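Local atomic coordinates of 2-oxoglutarate dehydrogenase E3 component (Thermus thermophilus, PDB entry 2YQU), a protein that probably catalyses the NAD-dependent reoxidation of protein-bound dihydrolipoyl groups, using one FAD per subunit, as the E3 component of 2-oxoglutarate dehydrogenase. Residues Y363-F368 and K387-A392; D395-V400 and A422-L427. One frame throughout, in Å; residues are numbered along the deposited sequence.

Interaction 1: residues Y363-F368 and K387-A392; sequences YKVGKF and KVLAHA
K364 and G366 pair with A390 and V388 as the hydrogen-bonded sites of two antiparallel strands whose axes approach to 4.5 Å at 156°, and four backbone bonds join them, the first running from K364 N to A390 O at 2.8 Å. G366 N and V388 N each donate to the other residue's carbonyl, and A390 N returns the bond to K364 O. Between these sites the CA hydrogens lean on carbonyls; K387 CA lies 3.1 Å from G366 O.

V365, L389 and K387 share one face. V365 CG2 meets L389 CD2 at 3.8 Å, the two side chains lying side by side and pointing the same way. With V365 CG1 anti to its backbone N (chi1 173°), that other methyl rests on the aliphatic part of K387, 4.0 Å from K387 CD. L389 CD2 also touches the Y363 ring, 4.2 Å from Y363 CD1.

Strand 363-369 is one of the two outermost strands, within this chain, of the antiparallel sheet in the dimerisation domain, and 385-391 lies one place further in. Helix 353-359 packs on the Y363 and L389 side, where E353 accepts from Y363 OH and also pairs with K387 NZ; D207 and E209 give that ammonium further salt bridges. Several carboxylates around one lysine probably keep it charged.

On the other face, K364 runs toward the end of strand 385-391. K364 CG sits 3.9 Å from A392 CA, and K364 CE comes within 3.5 Å of H391 O. The chain bends at chi3 (-82°), which swings CE out of the line of the preceding carbons. NZ then makes a salt bridge to D395 and reaches A392 O through a water molecule that accepts from the lysine and donates to the carbonyl.

Interaction 2: residues D395-V400 and A422-L427; sequences DRILGV and ASAEDL
D395 meets the start of helix 424-429 with both its backbone and its side chain. D395 O accepts from A424 N at 2.9 Å, while the side chain can be followed outward from CB. D395 CG stands anti to the backbone N (chi1 -161°) and lies 4.0 Å from A424 CB. D395 OD1 accepts from E425 N at 3.0 Å, on its syn side and 18° out of the carboxylate plane, and accepts a second hydrogen bond from a water that also donates to E425 OE2. D395 OD2 passes the A424 methyl, 3.5 Å from A424 CB, and makes its salt bridge with K364.

S423 is the N-cap of this helix, its OG accepting from D426 N; D395 adds to this capping by accepting from the amides of A424 and E425, and the helix's N-terminal end would probably stabilise the carboxylate's negative charge. An alanine in place of D395 would probably leave E425 N and the K364 ammonium without their carboxylate partner.

Where strand 397-404 begins, I397 N donates to A422 O at 3.0 Å. The I397 side chain lies against A422 and the first turn of the helix, I397 CD1 packing 3.8 Å from L427 CD2 and 4.0 Å from A422 CB. A422 and L427 also pack on F420 and L416, respectively, of the second subunit.

How the interactions relate
Interaction 1 closes before interaction 2 opens along the chain, and their centres lie 8 Å apart within the dimerisation domain. Strands 385-391 and 397-404 follow each other in sequence and are neighbours in the same antiparallel sheet. Their backbones probably bond from H391 N to R396 O and from L398 N to L389 O; L398 and G399 together face L389 in a classic beta bulge. D395, in the turn between the two strands, is shared, meeting the helix amides of interaction 2 and K364 of interaction 1. The two contacts thus connect an edge strand, as counted within this chain, through the turn at 392-396 with a helix that packs on the second subunit.

Interaction 1: residues Y363-F368 and K387-A392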
loop_
_atom_site.group_PDB
_atom_site.type_symbol
_atom_site.label_atom_id
_atom_site.label_comp_id
_atom_site.label_asym_id
_atom_site.label_seq_id
_atom_site.Cartn_x
_atom_site.Cartn_y
_atom_site.Cartn_z
ATOM N N TYR A 363 -13.239 15.433 19.352
ATOM C CA TYR A 363 -13.107 14.529 18.212
ATOM C C TYR A 363 -13.938 13.256 18.321
ATOM O O TYR A 363 -14.424 12.879 19.400
ATOM C CB TYR A 363 -11.627 14.178 17.973
ATOM C CG TYR A 363 -10.973 13.416 19.105
ATOM C CD1 TYR A 363 -10.807 12.041 19.037
ATOM C CD2 TYR A 363 -10.518 14.075 20.241
ATOM C CE1 TYR A 363 -10.215 11.335 20.075
ATOM C CE2 TYR A 363 -9.924 13.386 21.285
ATOM C CZ TYR A 363 -9.768 12.014 21.197
ATOM O OH TYR A 363 -9.175 11.317 22.226
ATOM N N LYS A 364 -14.097 12.610 17.169
ATOM C CA LYS A 364 -14.719 11.300 17.057
ATOM C C LYS A 364 -13.658 10.286 16.642
ATOM O O LYS A 364 -12.725 10.614 15.902
ATOM C CB LYS A 364 -15.844 11.317 16.024
ATOM C CG LYS A 364 -16.713 12.563 16.058
ATOM C CD LYS A 364 -17.703 12.608 14.902
ATOM C CE LYS A 364 -17.066 13.134 13.621
ATOM N NZ LYS A 364 -18.022 13.178 12.482
ATOM N N VAL A 365 -13.817 9.063 17.127
ATOM C CA VAL A 365 -12.905 7.967 16.846
ATOM C C VAL A 365 -13.626 6.948 15.972
ATOM O O VAL A 365 -14.738 6.514 16.295
ATOM C CB VAL A 365 -12.440 7.301 18.156
ATOM C CG1 VAL A 365 -11.632 6.042 17.880
ATOM C CG2 VAL A 365 -11.630 8.295 19.009
ATOM N N GLY A 366 -12.994 6.589 14.858
ATOM C CA GLY A 366 -13.448 5.507 14.005
ATOM C C GLY A 366 -12.347 4.467 13.917
ATOM O O GLY A 366 -11.202 4.803 13.665
ATOM N N LYS A 367 -12.690 3.204 14.119
ATOM C CA LYS A 367 -11.701 2.142 14.166
ATOM C C LYS A 367 -12.214 0.909 13.432
ATOM O O LYS A 367 -13.349 0.476 13.643
ATOM C CB LYS A 367 -11.368 1.806 15.624
ATOM C CG LYS A 367 -10.238 0.827 15.809
ATOM C CD LYS A 367 -9.713 0.894 17.241
ATOM C CE LYS A 367 -9.085 -0.407 17.677
ATOM N NZ LYS A 367 -8.713 -0.352 19.124
ATOM N N PHE A 368 -11.376 0.364 12.552
ATOM C CA PHE A 368 -11.686 -0.861 11.833
ATOM C C PHE A 368 -10.524 -1.847 11.978
ATOM O O PHE A 368 -9.363 -1.494 11.726
ATOM C CB PHE A 368 -11.961 -0.565 10.363
ATOM C CG PHE A 368 -12.655 -1.676 9.655
ATOM C CD1 PHE A 368 -14.029 -1.836 9.782
ATOM C CD2 PHE A 368 -11.945 -2.582 8.877
ATOM C CE1 PHE A 368 -14.672 -2.864 9.138
ATOM C CE2 PHE A 368 -12.594 -3.604 8.214
ATOM C CZ PHE A 368 -13.959 -3.752 8.351
ATOM N N LYS A 387 -7.252 3.533 12.855
ATOM C CA LYS A 387 -8.075 4.444 13.612
ATOM C C LYS A 387 -8.008 5.814 12.939
ATOM O O LYS A 387 -6.920 6.320 12.658
ATOM C CB LYS A 387 -7.543 4.488 15.047
ATOM C CG LYS A 387 -8.004 5.631 15.893
ATOM C CD LYS A 387 -7.762 5.361 17.374
ATOM C CE LYS A 387 -6.365 5.786 17.827
ATOM N NZ LYS A 387 -6.177 5.629 19.313
ATOM N N VAL A 388 -9.169 6.392 12.658
ATOM C CA VAL A 388 -9.284 7.748 12.142
ATOM C C VAL A 388 -9.853 8.660 13.232
ATOM O O VAL A 388 -10.862 8.347 13.854
ATOM C CB VAL A 388 -10.174 7.795 10.884
ATOM C CG1 VAL A 388 -10.462 9.250 10.453
ATOM C CG2 VAL A 388 -9.537 7.004 9.745
ATOM N N LEU A 389 -9.187 9.785 13.458
ATOM C CA LEU A 389 -9.655 10.797 14.395
ATOM C C LEU A 389 -10.199 11.961 13.580
ATOM O O LEU A 389 -9.495 12.492 12.747
ATOM C CB LEU A 389 -8.502 11.260 15.280
ATOM C CG LEU A 389 -7.728 10.126 15.959
ATOM C CD1 LEU A 389 -6.629 10.661 16.840
ATOM C CD2 LEU A 389 -8.677 9.246 16.758
ATOM N N ALA A 390 -11.452 12.342 13.803
ATOM C CA ALA A 390 -12.062 13.443 13.049
ATOM C C ALA A 390 -12.682 14.480 13.978
ATOM O O ALA A 390 -13.194 14.145 15.040
ATOM C CB ALA A 390 -13.111 12.906 12.103
ATOM N N HIS A 391 -12.656 15.742 13.569
ATOM C CA HIS A 391 -13.187 16.808 14.398
ATOM C C HIS A 391 -14.684 16.575 14.627
ATOM O O HIS A 391 -15.419 16.269 13.693
ATOM C CB HIS A 391 -12.937 18.165 13.743
ATOM C CG HIS A 391 -13.054 19.314 14.688
ATOM N ND1 HIS A 391 -14.272 19.825 15.082
ATOM C CD2 HIS A 391 -12.113 20.035 15.341
ATOM C CE1 HIS A 391 -14.075 20.821 15.928
ATOM N NE2 HIS A 391 -12.773 20.969 16.102
ATOM N N ALA A 392 -15.123 16.724 15.872
ATOM C CA ALA A 392 -16.504 16.425 16.263
ATOM C C ALA A 392 -17.529 17.312 15.565
ATOM O O ALA A 392 -18.657 16.894 15.322
ATOM C CB ALA A 392 -16.649 16.539 17.770
HETATM O O HOH W 1 -19.178 15.695 12.871
#

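Interaction 2: residues D395-V400 and A422-L427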
loop_
_atom_site.group_PDB
_atom_site.type_symbol
_atom_site.label_atom_id
_atom_site.label_comp_id
_atom_site.label_asym_id
_atom_site.label_seq_id
_atom_site.Cartn_x
_atom_site.Cartn_y
_atom_site.Cartn_z
ATOM N N ASP A 395 -16.020 17.449 11.034
ATOM C CA ASP A 395 -15.662 16.166 10.428
ATOM C C ASP A 395 -14.286 16.153 9.745
ATOM O O ASP A 395 -13.942 15.197 9.051
ATOM C CB ASP A 395 -16.743 15.707 9.442
ATOM C CG ASP A 395 -16.656 14.229 9.145
ATOM O OD1 ASP A 395 -16.764 13.850 7.955
ATOM O OD2 ASP A 395 -16.463 13.381 10.046
ATOM N N ARG A 396 -13.494 17.192 9.970
ATOM C CA ARG A 396 -12.160 17.283 9.396
ATOM C C ARG A 396 -11.278 16.176 9.990
ATOM O O ARG A 396 -11.253 15.976 11.201
ATOM C CB ARG A 396 -11.587 18.683 9.667
ATOM C CG ARG A 396 -10.116 18.874 9.335
ATOM C CD ARG A 396 -9.828 19.274 7.900
ATOM N NE ARG A 396 -8.440 19.713 7.778
ATOM C CZ ARG A 396 -8.024 20.976 7.865
ATOM N NH1 ARG A 396 -8.881 21.976 8.072
ATOM N NH2 ARG A 396 -6.728 21.244 7.739
ATOM N N ILE A 397 -10.571 15.438 9.138
ATOM C CA ILE A 397 -9.636 14.427 9.633
ATOM C C ILE A 397 -8.512 15.139 10.387
ATOM O O ILE A 397 -7.871 16.045 9.852
ATOM C CB ILE A 397 -9.064 13.553 8.504
ATOM C CG1 ILE A 397 -10.180 12.748 7.822
ATOM C CG2 ILE A 397 -7.993 12.604 9.060
ATOM C CD1 ILE A 397 -9.769 12.174 6.495
ATOM N N LEU A 398 -8.304 14.729 11.634
ATOM C CA LEU A 398 -7.256 15.300 12.481
ATOM C C LEU A 398 -6.027 14.409 12.578
ATOM O O LEU A 398 -4.920 14.912 12.779
ATOM C CB LEU A 398 -7.806 15.579 13.879
ATOM C CG LEU A 398 -8.951 16.592 13.936
ATOM C CD1 LEU A 398 -9.578 16.593 15.310
ATOM C CD2 LEU A 398 -8.460 17.975 13.559
ATOM N N GLY A 399 -6.217 13.102 12.437
ATOM C CA GLY A 399 -5.122 12.152 12.482
ATOM C C GLY A 399 -5.541 10.743 12.096
ATOM O O GLY A 399 -6.706 10.396 12.200
ATOM N N VAL A 400 -4.587 9.948 11.622
ATOM C CA VAL A 400 -4.823 8.550 11.296
ATOM C C VAL A 400 -3.667 7.717 11.844
ATOM O O VAL A 400 -2.503 8.101 11.760
ATOM C CB VAL A 400 -4.995 8.322 9.766
ATOM C CG1 VAL A 400 -5.406 6.871 9.476
ATOM C CG2 VAL A 400 -6.017 9.301 9.188
ATOM N N ALA A 422 -9.089 16.789 4.085
ATOM C CA ALA A 422 -10.267 15.959 3.840
ATOM C C ALA A 422 -11.077 15.782 5.094
ATOM O O ALA A 422 -10.540 15.797 6.198
ATOM C CB ALA A 422 -9.847 14.590 3.334
ATOM N N SER A 423 -12.372 15.569 4.898
ATOM C CA SER A 423 -13.246 15.103 5.950
ATOM C C SER A 423 -13.211 13.576 5.989
ATOM O O SER A 423 -12.835 12.928 5.004
ATOM C CB SER A 423 -14.673 15.583 5.704
ATOM O OG SER A 423 -15.210 15.014 4.527
ATOM N N ALA A 424 -13.605 13.010 7.125
ATOM C CA ALA A 424 -13.697 11.559 7.292
ATOM C C ALA A 424 -14.719 10.989 6.308
ATOM O O ALA A 424 -14.494 9.935 5.718
ATOM C CB ALA A 424 -14.086 11.208 8.727
ATOM N N GLU A 425 -15.831 11.709 6.136
ATOM C CA GLU A 425 -16.857 11.361 5.157
ATOM C C GLU A 425 -16.283 11.236 3.747
ATOM O O GLU A 425 -16.578 10.283 3.053
ATOM C CB GLU A 425 -17.999 12.389 5.142
ATOM C CG GLU A 425 -19.169 11.985 4.242
ATOM C CD GLU A 425 -20.212 13.080 4.076
ATOM O OE1 GLU A 425 -20.904 13.086 3.036
ATOM O OE2 GLU A 425 -20.341 13.946 4.960
ATOM N N ASP A 426 -15.464 12.192 3.322
ATOM C CA ASP A 426 -14.935 12.157 1.961
ATOM C C ASP A 426 -13.953 11.015 1.754
ATOM O O ASP A 426 -13.956 10.395 0.695
ATOM C CB ASP A 426 -14.324 13.496 1.562
ATOM C CG ASP A 426 -15.387 14.537 1.225
ATOM O OD1 ASP A 426 -15.105 15.728 1.395
ATOM O OD2 ASP A 426 -16.537 14.259 0.802
ATOM N N LEU A 427 -13.123 10.730 2.756
ATOM C CA LEU A 427 -12.229 9.574 2.682
ATOM C C LEU A 427 -13.049 8.288 2.617
ATOM O O LEU A 427 -12.746 7.393 1.840
ATOM C CB LEU A 427 -11.270 9.553 3.874
ATOM C CG LEU A 427 -10.258 8.408 3.946
ATOM C CD1 LEU A 427 -9.435 8.316 2.668
ATOM C CD2 LEU A 427 -9.368 8.608 5.149
HETATM O O HOH W 2 -18.702 15.234 6.719
HETATM O O HOH W 3 -7.994 16.790 7.139
#